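PDB 6K0P: alpha-1,3-glucanase from Paenibacillus glycanilyticus, which probably hydrolyses the alpha-1,3-glucosidic bonds of alpha-1,3-glucan as a family 87 glycoside hydrolase, and here binds the disaccharide nigerose. Local coordinates for residues W134-A139 against Y166-E171; N73-R78 against T151-Q156; T88-A93 against K98-V103; S104-Y109 against A246-S251. The protein carries 1 engineered substitution. One frame throughout, in Å; residues are numbered along the deposited sequence. Where two conformers were deposited one is given.

Interaction 1: W134-A139 against Y166-E171; sequences WLYEDA and YVDLLE. With CA (calcium ion), chain J.
Tyr-136 sends its ring across strand 166-171 at about a right angle to both side chains it meets, Tyr-166 and Asp-168. Its CE1 corner rests 3.7 Å from CB of Asp-168, and farther out the hydroxyl OH lies 3.7 Å from CB of Tyr-166. Tyr-166 takes part through CB and the near end of its ring; the rest leads off. The Asp-168 carboxylate is turned 54° against the Tyr-136 ring, with OD2 standing 4.2 Å above the plane over one face of that ring, toward its rim. The phenol's hydroxyl is not spent on this strand: it is hydrogen-bonded to the backbone O of Tyr-45.

Asp-168 faces two ways. CG lies anti to the backbone N (chi1 -179°), which folds the carboxylate back beside its own carbonyl and lets the residue grip the calcium ion twice, through OD1 at 2.3 Å and through its backbone O at 2.6 Å from the metal. OD2, on the ring side, forms a salt bridge with Arg-78, a second-shell partner that would tend to fix the rotation of the carboxylate. Glu-23, Glu-25, Ser-50 and Ser-53 also bind the ion. On the other segment, the Glu-137 side chain curls round to take the backbone N-H of Asp-138 at OE2, 2.8 Å from that N.

Strand 166-171 bulges here: two successive residues, Asp-168 and Leu-169, lie opposite the single residue Arg-78 (a classic beta bulge). The contact packs Tyr-136 against this strand, which carries part of the calcium site in a beta domain of the galactose-binding-like clan.

Interaction 2: N73-R78 against T151-Q156; sequences NAFVLR and TKIKIQ
Lys-154 NZ donates to Gln-156 OE1 over 2.8 Å on one face of strand 152-156, while Ile-153 and Ile-155 turn the other way to meet Phe-75 and Leu-77. The ammonium reaches the amide oxygen from above the carbonyl plane, 35° out of it, and also makes cation-pi contacts with Tyr-92 and Tyr-63. This charged end lies on the face away from Phe-75 and Leu-77.

The buried side is all carbon. Phe-75 and Ile-153 reach toward each other, one from each sheet: CZ of the Phe-75 ring meets CD1 of Ile-153 at 4.1 Å, and CE1 of the same ring lies 4.2 Å from CG1 of Ile-153. Leu-77 and Ile-155 instead overlap alongside, running in contrary senses, so each methyl of the leucine meets a different carbon of Ile-155. Its CD1 touches CG1 of Ile-155 at 3.9 Å, and its CD2 faces CG2 of Ile-155 at 4.2 Å. In Leu-77 the first torsion carries CG away from the backbone N (chi1 -171°), which brings both methyls against the isoleucine. The backbones stand well apart, CA of Phe-75 lying 10.0 Å from CA of Ile-153 and CA of Leu-77 9.0 Å from CA of Ile-155; these are strands of two different sheets, laid face to face. Val-89 touches both Leu-77 and Ile-155.

With nothing but methyl, methylene and ring carbons meeting here, what holds the two sheets together at this place is dispersion and the exclusion of water, a sandwich interior without directional bonds of its own.

Interaction 3: T88-A93 against K98-V103; sequences TVSIYA and KGKFNV. With GLC (alpha-D-glucopyranose), chain D.
A beta hairpin built of strands 86-93 and 96-104 carries this contact. Val-89 with Phe-101 and Ile-91 with Gly-99 are hydrogen-bonded antiparallel pairs, alternating with the non-hydrogen-bonded pairs Thr-88 with Asn-102 and Ser-90 with Lys-100. Phe-101 N donates to Val-89 O at 2.8 Å, and Ile-91 N to Gly-99 O at 3.0 Å. Near the turn the ladder slips into a classic beta bulge: Ile-91 O receives Lys-98 N at 2.8 Å and a weak second bond from Gly-99 N. The backbone angles of Gly-99 would press any CB against the preceding carbonyl oxygen.

On one face Lys-100 bends at its last torsion (chi4 -80°) to bring NZ within 2.8 Å of Ser-90 OG. Asp-161 ties this corner together, in a salt bridge with that lysine and hydrogen-bonded to Ser-90 and Thr-88. On the other face Val-89 and Phe-101 lie side by side, CG1 of the valine 4.0 Å from CB of the phenylalanine, and CE2 of the Phe-101 ring lies 3.9 Å from CB of Ile-91.

Asn-102 extends to the bound glucose, whose O2 gives a weak hydrogen bond of 3.1 Å to its OD1. With an alanine here, that sugar hydroxyl would probably be left without its amide acceptor and the glucose freer to shift.

Strand 152-156 runs along the far edge of strand 86-93. The face bearing Val-89, Ile-91 and Phe-101 packs on strands 72-80 and 137-143 of the opposing sheet.

Interaction 4: S104-Y109 against A246-S251; sequences SSKFSY and APQSQS. With GLC (alpha-D-glucopyranose), chain D; SO4 (sulfate ion), chain H.
Lys-106 and Gln-248 meet in a glycan pocket that draws on both family regions, the galactose-binding-like one through loop 104-109 and the pectate-lyase-like one through loop 246-251.

Hydrogen bonds do most of the work. NZ of Lys-106 has three acceptors: Gln-248 O at 2.8 Å, Gln-248 OE1 at 2.9 Å, and O4 of the glucose at 3.3 Å from the same NZ. Both carbonyls are met slightly off their planes. The lysine gets there fully stretched, with CG anti to the backbone N (chi1 172°), whereas Gln-248 is bent at its second torsion and turns its amide back toward the ammonium. OE1 of Gln-248 also sits 3.0 Å from O4 of the glucose, while NE2 of Gln-248 is hydrogen-bonded to the backbone O of Gly-275. A methionine in place of Lys-106 has no donor for the two Gln-248 oxygens and the sugar O4, and would probably weaken the tie between the loops.

Packing is supplied by Phe-107, whose CZ lies 3.3 Å from Gln-248 OE1. That oxygen comes at the ring edge, in its plane, with ring and amide planes 58° apart. Lys-106 CG covers part of one face of the ring, and His-305 stacks with it.

Local turns shape both loops. Pro-247 to Gln-250 form a type I beta turn, and Ser-104 closes an ST turn at the start of the other loop, its OG accepting the backbone N-H of Lys-106 at 3.0 Å from that N, with an angle of 157° at the hydrogen.

Interactions 1, 2 and 3 build one beta sandwich, and interaction 4 joins it to the beta-helical part. The centres of interactions 2 and 3 lie about 8 Å apart, and strands 152-156 and 86-93 pair directly, Tyr-92 N to Lys-154 O at 2.9 Å. Interactions 1 and 2 share the opposing sheet, where Arg-78 NH1 meets Asp-168 OD2 at 2.8 Å and so ties strand 72-80 to the calcium-bearing strand 165-173. Phe-101 and Val-103 pack on Ala-139, joining interactions 3 and 1. Segment 98-103 runs straight into 104-109, so Asn-102 and Lys-106 reach the same glucose; Trp-134 O, 2.9 Å from Tyr-109 N, connects that loop back to interaction 1.

Interaction 1: W134-A139 against Y166-E171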
# COMPACT_ATOMS: atom_id res chain seq x y z
N TRP A 134 -14.49 -0.30 1.30
CA TRP A 134 -13.42 -0.95 2.05
C TRP A 134 -13.93 -2.24 2.70
O TRP A 134 -13.89 -2.43 3.92
CB TRP A 134 -12.79 -0.01 3.09
CG TRP A 134 -12.09 1.19 2.53
CD1 TRP A 134 -12.22 1.72 1.26
CD2 TRP A 134 -11.14 2.00 3.21
NE1 TRP A 134 -11.40 2.84 1.14
CE2 TRP A 134 -10.73 3.02 2.33
CE3 TRP A 134 -10.60 1.97 4.50
CZ2 TRP A 134 -9.80 3.99 2.69
CZ3 TRP A 134 -9.66 2.93 4.85
CH2 TRP A 134 -9.27 3.93 3.95
N LEU A 135 -14.41 -3.13 1.84
CA LEU A 135 -15.22 -4.27 2.25
C LEU A 135 -14.40 -5.49 2.66
O LEU A 135 -14.93 -6.34 3.37
CB LEU A 135 -16.13 -4.68 1.08
CG LEU A 135 -17.00 -3.56 0.50
CD1 LEU A 135 -17.60 -4.01 -0.82
CD2 LEU A 135 -18.09 -3.20 1.49
N TYR A 136 -13.15 -5.58 2.23
CA TYR A 136 -12.32 -6.75 2.48
C TYR A 136 -11.48 -6.60 3.74
O TYR A 136 -11.13 -5.49 4.15
CB TYR A 136 -11.42 -7.04 1.26
CG TYR A 136 -12.21 -7.69 0.16
CD1 TYR A 136 -12.37 -9.07 0.14
CD2 TYR A 136 -12.85 -6.94 -0.81
CE1 TYR A 136 -13.15 -9.69 -0.83
CE2 TYR A 136 -13.61 -7.55 -1.80
CZ TYR A 136 -13.76 -8.92 -1.80
OH TYR A 136 -14.52 -9.55 -2.76
N GLU A 137 -11.20 -7.73 4.37
CA GLU A 137 -10.27 -7.79 5.49
C GLU A 137 -9.62 -9.16 5.51
O GLU A 137 -9.87 -10.00 4.63
CB GLU A 137 -10.96 -7.42 6.81
CG GLU A 137 -10.51 -6.06 7.38
CD GLU A 137 -9.07 -6.08 7.87
OE1 GLU A 137 -8.44 -5.00 7.92
OE2 GLU A 137 -8.57 -7.17 8.23
N ASP A 138 -8.77 -9.40 6.51
CA ASP A 138 -7.88 -10.55 6.48
C ASP A 138 -8.07 -11.41 7.72
O ASP A 138 -8.36 -10.92 8.81
CB ASP A 138 -6.41 -10.13 6.45
CG ASP A 138 -6.00 -9.44 5.16
OD1 ASP A 138 -6.82 -9.35 4.20
OD2 ASP A 138 -4.84 -8.98 5.12
N ALA A 139 -7.85 -12.71 7.54
CA ALA A 139 -7.78 -13.65 8.65
C ALA A 139 -6.46 -14.41 8.57
O ALA A 139 -6.05 -14.84 7.49
CB ALA A 139 -8.94 -14.65 8.59
N TYR A 166 -16.90 -13.87 0.72
CA TYR A 166 -16.18 -13.71 -0.54
C TYR A 166 -14.72 -14.02 -0.27
O TYR A 166 -14.10 -13.39 0.60
CB TYR A 166 -16.29 -12.28 -1.05
CG TYR A 166 -17.69 -11.87 -1.46
CD1 TYR A 166 -18.60 -11.39 -0.51
CD2 TYR A 166 -18.10 -11.95 -2.78
CE1 TYR A 166 -19.87 -11.02 -0.87
CE2 TYR A 166 -19.38 -11.57 -3.15
CZ TYR A 166 -20.25 -11.10 -2.19
OH TYR A 166 -21.53 -10.72 -2.52
N VAL A 167 -14.16 -14.98 -0.99
CA VAL A 167 -12.76 -15.37 -0.83
C VAL A 167 -11.97 -14.73 -1.96
O VAL A 167 -12.18 -15.05 -3.13
CB VAL A 167 -12.60 -16.89 -0.83
CG1 VAL A 167 -11.13 -17.27 -0.71
CG2 VAL A 167 -13.42 -17.53 0.27
N ASP A 168 -11.07 -13.81 -1.61
CA ASP A 168 -10.37 -12.99 -2.59
C ASP A 168 -9.02 -13.61 -2.98
O ASP A 168 -8.75 -13.83 -4.16
CB ASP A 168 -10.19 -11.58 -2.03
CG ASP A 168 -9.49 -10.64 -2.98
OD1 ASP A 168 -9.28 -11.02 -4.15
OD2 ASP A 168 -9.15 -9.51 -2.57
N LEU A 169 -8.17 -13.85 -1.99
CA LEU A 169 -6.85 -14.42 -2.22
C LEU A 169 -6.42 -15.14 -0.95
O LEU A 169 -7.00 -14.96 0.12
CB LEU A 169 -5.82 -13.34 -2.61
CG LEU A 169 -5.49 -12.22 -1.59
CD1 LEU A 169 -4.55 -12.68 -0.46
CD2 LEU A 169 -4.86 -11.02 -2.29
N LEU A 170 -5.37 -15.94 -1.10
CA LEU A 170 -4.73 -16.64 0.01
C LEU A 170 -3.24 -16.36 -0.04
O LEU A 170 -2.61 -16.56 -1.09
CB LEU A 170 -4.99 -18.15 -0.15
CG LEU A 170 -4.49 -19.09 0.95
CD1 LEU A 170 -5.32 -18.88 2.21
CD2 LEU A 170 -4.54 -20.54 0.47
N GLU A 171 -2.68 -15.89 1.08
CA GLU A 171 -1.23 -15.90 1.27
C GLU A 171 -0.86 -17.25 1.85
O GLU A 171 -1.56 -17.76 2.73
CB GLU A 171 -0.77 -14.87 2.30
CG GLU A 171 -1.01 -13.43 1.95
CD GLU A 171 -0.51 -12.50 3.05
OE1 GLU A 171 0.42 -12.88 3.79
OE2 GLU A 171 -1.03 -11.39 3.17
CA CA J . -8.99 -12.14 -6.10

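Interaction 2: N73-R78 against T151-Q156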
# COMPACT_ATOMS: atom_id res chain seq x y z
N ASN A 73 3.06 -23.59 6.25
CA ASN A 73 2.38 -23.88 7.51
C ASN A 73 1.50 -22.74 7.97
O ASN A 73 0.88 -22.84 9.04
CB ASN A 73 3.38 -24.24 8.63
CG ASN A 73 4.44 -23.16 8.85
OD1 ASN A 73 4.36 -22.08 8.32
ND2 ASN A 73 5.47 -23.49 9.65
N ALA A 74 1.42 -21.64 7.22
CA ALA A 74 0.70 -20.46 7.67
C ALA A 74 0.01 -19.80 6.50
O ALA A 74 0.47 -19.89 5.35
CB ALA A 74 1.66 -19.46 8.33
N PHE A 75 -1.10 -19.13 6.79
CA PHE A 75 -2.03 -18.70 5.76
C PHE A 75 -2.67 -17.37 6.14
O PHE A 75 -2.99 -17.15 7.31
CB PHE A 75 -3.13 -19.75 5.55
CG PHE A 75 -2.59 -21.10 5.18
CD1 PHE A 75 -2.30 -21.40 3.86
CD2 PHE A 75 -2.29 -22.03 6.16
CE1 PHE A 75 -1.76 -22.62 3.52
CE2 PHE A 75 -1.73 -23.24 5.83
CZ PHE A 75 -1.48 -23.55 4.50
N VAL A 76 -2.89 -16.52 5.14
CA VAL A 76 -3.70 -15.32 5.31
C VAL A 76 -4.80 -15.34 4.26
O VAL A 76 -4.52 -15.42 3.06
CB VAL A 76 -2.88 -14.02 5.25
CG1 VAL A 76 -3.80 -12.81 5.45
CG2 VAL A 76 -1.77 -14.03 6.31
N LEU A 77 -6.05 -15.28 4.71
CA LEU A 77 -7.21 -15.29 3.82
C LEU A 77 -7.79 -13.88 3.74
O LEU A 77 -8.34 -13.37 4.73
CB LEU A 77 -8.27 -16.25 4.36
CG LEU A 77 -9.43 -16.52 3.42
CD1 LEU A 77 -8.99 -17.46 2.30
CD2 LEU A 77 -10.59 -17.10 4.22
N ARG A 78 -7.68 -13.24 2.58
CA ARG A 78 -8.37 -11.97 2.35
C ARG A 78 -9.79 -12.29 1.90
O ARG A 78 -9.98 -13.05 0.94
CB ARG A 78 -7.67 -11.11 1.31
CG ARG A 78 -8.24 -9.68 1.21
CD ARG A 78 -7.42 -8.80 0.28
NE ARG A 78 -7.61 -7.37 0.54
CZ ARG A 78 -8.32 -6.54 -0.24
NH1 ARG A 78 -8.96 -6.99 -1.32
NH2 ARG A 78 -8.40 -5.26 0.08
N THR A 151 0.15 -29.55 -2.31
CA THR A 151 -0.98 -29.83 -1.43
C THR A 151 -2.20 -29.04 -1.90
O THR A 151 -2.08 -27.86 -2.27
CB THR A 151 -0.63 -29.38 -0.00
OG1 THR A 151 0.53 -30.09 0.46
CG2 THR A 151 -1.78 -29.65 0.96
N LYS A 152 -3.37 -29.68 -1.87
CA LYS A 152 -4.63 -29.00 -2.12
C LYS A 152 -5.09 -28.35 -0.81
O LYS A 152 -5.40 -29.05 0.16
CB LYS A 152 -5.70 -29.99 -2.59
CG LYS A 152 -5.43 -30.61 -3.95
CD LYS A 152 -5.14 -29.58 -5.01
CE LYS A 152 -5.33 -30.16 -6.41
NZ LYS A 152 -4.41 -29.55 -7.40
N ILE A 153 -5.15 -27.03 -0.79
CA ILE A 153 -5.62 -26.28 0.36
C ILE A 153 -6.99 -25.73 -0.02
O ILE A 153 -7.11 -24.85 -0.88
CB ILE A 153 -4.66 -25.15 0.76
CG1 ILE A 153 -3.31 -25.72 1.21
CG2 ILE A 153 -5.28 -24.27 1.85
CD1 ILE A 153 -3.38 -26.55 2.49
N LYS A 154 -8.03 -26.28 0.60
CA LYS A 154 -9.40 -25.94 0.26
C LYS A 154 -9.97 -25.03 1.34
O LYS A 154 -9.82 -25.31 2.53
CB LYS A 154 -10.22 -27.23 0.12
CG LYS A 154 -11.68 -27.03 -0.21
CD LYS A 154 -12.36 -28.36 -0.57
CE LYS A 154 -12.29 -29.36 0.59
NZ LYS A 154 -13.38 -30.37 0.42
N ILE A 155 -10.57 -23.92 0.93
CA ILE A 155 -11.32 -23.05 1.82
C ILE A 155 -12.78 -23.41 1.60
O ILE A 155 -13.28 -23.31 0.48
CB ILE A 155 -11.08 -21.57 1.49
CG1 ILE A 155 -9.58 -21.25 1.52
CG2 ILE A 155 -11.86 -20.68 2.45
CD1 ILE A 155 -8.92 -21.52 2.88
N GLN A 156 -13.46 -23.86 2.66
CA GLN A 156 -14.79 -24.43 2.51
C GLN A 156 -15.71 -23.92 3.61
O GLN A 156 -15.31 -23.82 4.78
CB GLN A 156 -14.73 -25.96 2.54
CG GLN A 156 -16.07 -26.67 2.39
CD GLN A 156 -15.89 -28.13 2.05
OE1 GLN A 156 -15.43 -28.47 0.96
NE2 GLN A 156 -16.24 -29.01 2.99

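Interaction 3: T88-A93 against K98-V103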
# COMPACT_ATOMS: atom_id res chain seq x y z
N THR A 88 -16.40 -18.10 11.37
CA THR A 88 -15.35 -18.97 10.87
C THR A 88 -15.58 -19.33 9.41
O THR A 88 -16.69 -19.23 8.87
CB THR A 88 -15.23 -20.27 11.68
OG1 THR A 88 -16.52 -20.91 11.75
CG2 THR A 88 -14.73 -19.97 13.10
N VAL A 89 -14.49 -19.74 8.76
CA VAL A 89 -14.55 -20.51 7.53
C VAL A 89 -13.47 -21.58 7.65
O VAL A 89 -12.48 -21.40 8.35
CB VAL A 89 -14.39 -19.63 6.26
CG1 VAL A 89 -12.96 -19.10 6.13
CG2 VAL A 89 -14.82 -20.39 5.01
N SER A 90 -13.69 -22.72 6.99
CA SER A 90 -12.88 -23.90 7.25
C SER A 90 -11.75 -24.06 6.24
O SER A 90 -11.86 -23.67 5.08
CB SER A 90 -13.74 -25.14 7.24
OG SER A 90 -14.73 -25.04 8.24
N ILE A 91 -10.65 -24.66 6.71
CA ILE A 91 -9.50 -24.96 5.85
C ILE A 91 -9.24 -26.46 5.87
O ILE A 91 -9.27 -27.09 6.94
CB ILE A 91 -8.24 -24.15 6.22
CG1 ILE A 91 -7.09 -24.47 5.26
CG2 ILE A 91 -7.82 -24.39 7.68
CD1 ILE A 91 -5.89 -23.51 5.41
N TYR A 92 -9.00 -27.02 4.69
CA TYR A 92 -8.73 -28.43 4.48
C TYR A 92 -7.39 -28.58 3.76
O TYR A 92 -7.03 -27.75 2.92
CB TYR A 92 -9.79 -29.05 3.56
CG TYR A 92 -11.15 -29.28 4.18
CD1 TYR A 92 -11.96 -28.22 4.56
CD2 TYR A 92 -11.64 -30.57 4.35
CE1 TYR A 92 -13.21 -28.43 5.12
CE2 TYR A 92 -12.88 -30.80 4.90
CZ TYR A 92 -13.66 -29.73 5.29
OH TYR A 92 -14.89 -29.98 5.83
N ALA A 93 -6.67 -29.66 4.08
CA ALA A 93 -5.46 -30.04 3.37
C ALA A 93 -5.67 -31.44 2.80
O ALA A 93 -5.93 -32.38 3.55
CB ALA A 93 -4.24 -30.04 4.30
N LYS A 98 -8.58 -29.19 8.67
CA LYS A 98 -7.42 -28.86 9.48
C LYS A 98 -7.62 -27.67 10.40
O LYS A 98 -6.77 -27.44 11.27
CB LYS A 98 -6.18 -28.58 8.60
CG LYS A 98 -5.68 -29.80 7.84
CD LYS A 98 -5.20 -30.91 8.77
CE LYS A 98 -4.93 -32.17 7.96
NZ LYS A 98 -4.33 -33.27 8.78
N GLY A 99 -8.68 -26.89 10.24
CA GLY A 99 -8.88 -25.79 11.16
C GLY A 99 -9.92 -24.81 10.64
O GLY A 99 -10.63 -25.07 9.66
N LYS A 100 -9.97 -23.67 11.31
CA LYS A 100 -10.94 -22.63 11.01
C LYS A 100 -10.25 -21.28 11.10
O LYS A 100 -9.54 -21.00 12.07
CB LYS A 100 -12.13 -22.70 11.96
CG LYS A 100 -13.02 -23.92 11.67
CD LYS A 100 -14.34 -23.90 12.40
CE LYS A 100 -15.10 -25.19 12.12
NZ LYS A 100 -15.79 -25.18 10.79
N PHE A 101 -10.44 -20.46 10.07
CA PHE A 101 -10.03 -19.06 10.15
C PHE A 101 -11.05 -18.29 10.98
O PHE A 101 -12.26 -18.55 10.89
CB PHE A 101 -10.04 -18.43 8.76
CG PHE A 101 -8.90 -18.84 7.88
CD1 PHE A 101 -7.69 -18.15 7.90
CD2 PHE A 101 -9.05 -19.90 7.00
CE1 PHE A 101 -6.65 -18.53 7.06
CE2 PHE A 101 -8.01 -20.28 6.15
CZ PHE A 101 -6.82 -19.58 6.18
N ASN A 102 -10.57 -17.32 11.74
CA ASN A 102 -11.43 -16.36 12.43
C ASN A 102 -11.61 -15.18 11.47
O ASN A 102 -10.69 -14.38 11.28
CB ASN A 102 -10.76 -15.93 13.74
CG ASN A 102 -11.56 -14.89 14.52
OD1 ASN A 102 -12.15 -13.97 13.95
ND2 ASN A 102 -11.56 -15.02 15.83
N VAL A 103 -12.80 -15.09 10.87
CA VAL A 103 -13.11 -14.05 9.90
C VAL A 103 -14.01 -13.02 10.57
O VAL A 103 -14.83 -13.34 11.44
CB VAL A 103 -13.75 -14.60 8.61
CG1 VAL A 103 -12.75 -15.49 7.88
CG2 VAL A 103 -15.03 -15.37 8.92
C1 GLC D . -9.36 -11.86 16.27
C2 GLC D . -10.21 -11.05 15.30
C3 GLC D . -9.89 -9.56 15.33
C4 GLC D . -10.02 -9.11 16.77
C5 GLC D . -9.19 -10.00 17.69
C6 GLC D . -9.33 -9.50 19.12
O2 GLC D . -10.12 -11.61 14.00
O3 GLC D . -10.87 -8.91 14.59
O4 GLC D . -9.56 -7.78 16.96
O5 GLC D . -9.57 -11.36 17.56
O6 GLC D . -10.66 -9.71 19.58

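Interaction 4: S104-Y109 against A246-S251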
# COMPACT_ATOMS: atom_id res chain seq x y z
N SER A 104 -13.85 -11.76 10.16
CA SER A 104 -14.52 -10.67 10.85
C SER A 104 -14.56 -9.44 9.97
O SER A 104 -13.64 -9.19 9.19
CB SER A 104 -13.78 -10.31 12.14
OG SER A 104 -14.41 -9.23 12.80
N SER A 105 -15.62 -8.64 10.14
CA SER A 105 -15.68 -7.32 9.53
C SER A 105 -15.41 -6.19 10.52
O SER A 105 -15.77 -5.04 10.25
CB SER A 105 -17.03 -7.12 8.83
OG SER A 105 -18.09 -7.41 9.73
N LYS A 106 -14.78 -6.50 11.66
CA LYS A 106 -14.48 -5.47 12.66
C LYS A 106 -13.76 -4.27 12.05
O LYS A 106 -14.06 -3.11 12.38
CB LYS A 106 -13.66 -6.08 13.79
CG LYS A 106 -13.15 -5.03 14.78
CD LYS A 106 -12.33 -5.66 15.89
CE LYS A 106 -11.88 -4.59 16.88
NZ LYS A 106 -11.24 -5.19 18.08
N PHE A 107 -12.80 -4.52 11.16
CA PHE A 107 -11.94 -3.47 10.61
C PHE A 107 -12.34 -3.01 9.21
O PHE A 107 -11.73 -2.08 8.69
CB PHE A 107 -10.48 -3.92 10.63
CG PHE A 107 -9.94 -4.09 12.03
CD1 PHE A 107 -9.59 -2.98 12.77
CD2 PHE A 107 -9.82 -5.36 12.60
CE1 PHE A 107 -9.10 -3.11 14.06
CE2 PHE A 107 -9.33 -5.50 13.90
CZ PHE A 107 -8.98 -4.38 14.63
N SER A 108 -13.34 -3.65 8.60
CA SER A 108 -13.80 -3.29 7.27
C SER A 108 -15.11 -2.49 7.36
O SER A 108 -15.64 -2.25 8.45
CB SER A 108 -13.96 -4.55 6.42
OG SER A 108 -14.72 -5.53 7.12
N TYR A 109 -15.62 -2.09 6.19
CA TYR A 109 -16.85 -1.33 6.03
C TYR A 109 -16.69 0.12 6.50
O TYR A 109 -16.95 0.44 7.66
CB TYR A 109 -18.06 -2.02 6.68
CG TYR A 109 -18.48 -3.28 5.95
CD1 TYR A 109 -17.78 -4.47 6.11
CD2 TYR A 109 -19.57 -3.27 5.09
CE1 TYR A 109 -18.15 -5.61 5.43
CE2 TYR A 109 -19.95 -4.41 4.41
CZ TYR A 109 -19.23 -5.58 4.59
OH TYR A 109 -19.60 -6.72 3.92
N ALA A 246 -2.71 -3.50 20.36
CA ALA A 246 -3.46 -2.40 20.95
C ALA A 246 -4.71 -2.96 21.61
O ALA A 246 -5.27 -3.96 21.15
CB ALA A 246 -3.86 -1.40 19.86
N PRO A 247 -5.19 -2.34 22.71
CA PRO A 247 -6.37 -2.89 23.40
C PRO A 247 -7.56 -3.01 22.47
O PRO A 247 -8.08 -1.99 22.00
CB PRO A 247 -6.63 -1.87 24.52
CG PRO A 247 -5.28 -1.24 24.76
CD PRO A 247 -4.65 -1.15 23.39
N GLN A 248 -7.98 -4.23 22.19
CA GLN A 248 -8.95 -4.45 21.12
C GLN A 248 -10.38 -4.10 21.52
O GLN A 248 -11.23 -3.98 20.64
CB GLN A 248 -8.84 -5.87 20.58
CG GLN A 248 -7.53 -6.12 19.83
CD GLN A 248 -7.42 -5.25 18.59
OE1 GLN A 248 -8.38 -5.11 17.83
NE2 GLN A 248 -6.25 -4.66 18.38
N SER A 249 -10.65 -3.92 22.81
CA SER A 249 -11.94 -3.40 23.25
C SER A 249 -12.01 -1.88 23.19
O SER A 249 -13.08 -1.32 23.46
CB SER A 249 -12.27 -3.90 24.65
OG SER A 249 -11.36 -3.38 25.60
N GLN A 250 -10.91 -1.21 22.87
CA GLN A 250 -10.88 0.21 22.58
C GLN A 250 -10.76 0.41 21.07
O GLN A 250 -10.48 -0.52 20.32
CB GLN A 250 -9.71 0.88 23.31
CG GLN A 250 -9.79 0.78 24.83
CD GLN A 250 -8.48 1.12 25.52
OE1 GLN A 250 -7.61 1.78 24.96
NE2 GLN A 250 -8.35 0.66 26.75
N SER A 251 -11.00 1.64 20.63
CA SER A 251 -10.87 1.96 19.22
C SER A 251 -10.02 3.21 19.04
O SER A 251 -10.12 4.17 19.81
CB SER A 251 -12.22 2.13 18.52
OG SER A 251 -12.86 3.31 18.95
C1 GLC D . -9.36 -11.86 16.27
C2 GLC D . -10.21 -11.05 15.30
C3 GLC D . -9.89 -9.56 15.33
C4 GLC D . -10.02 -9.11 16.77
C5 GLC D . -9.19 -10.00 17.69
C6 GLC D . -9.33 -9.50 19.12
O2 GLC D . -10.12 -11.61 14.00
O3 GLC D . -10.87 -8.91 14.59
O4 GLC D . -9.56 -7.78 16.96
O5 GLC D . -9.57 -11.36 17.56
O6 GLC D . -10.66 -9.71 19.58
S SO4 H . -13.11 3.41 22.97
O1 SO4 H . -13.76 3.78 21.71
O2 SO4 H . -11.66 3.48 22.83
O3 SO4 H . -13.57 4.36 24.00
O4 SO4 H . -13.53 2.06 23.36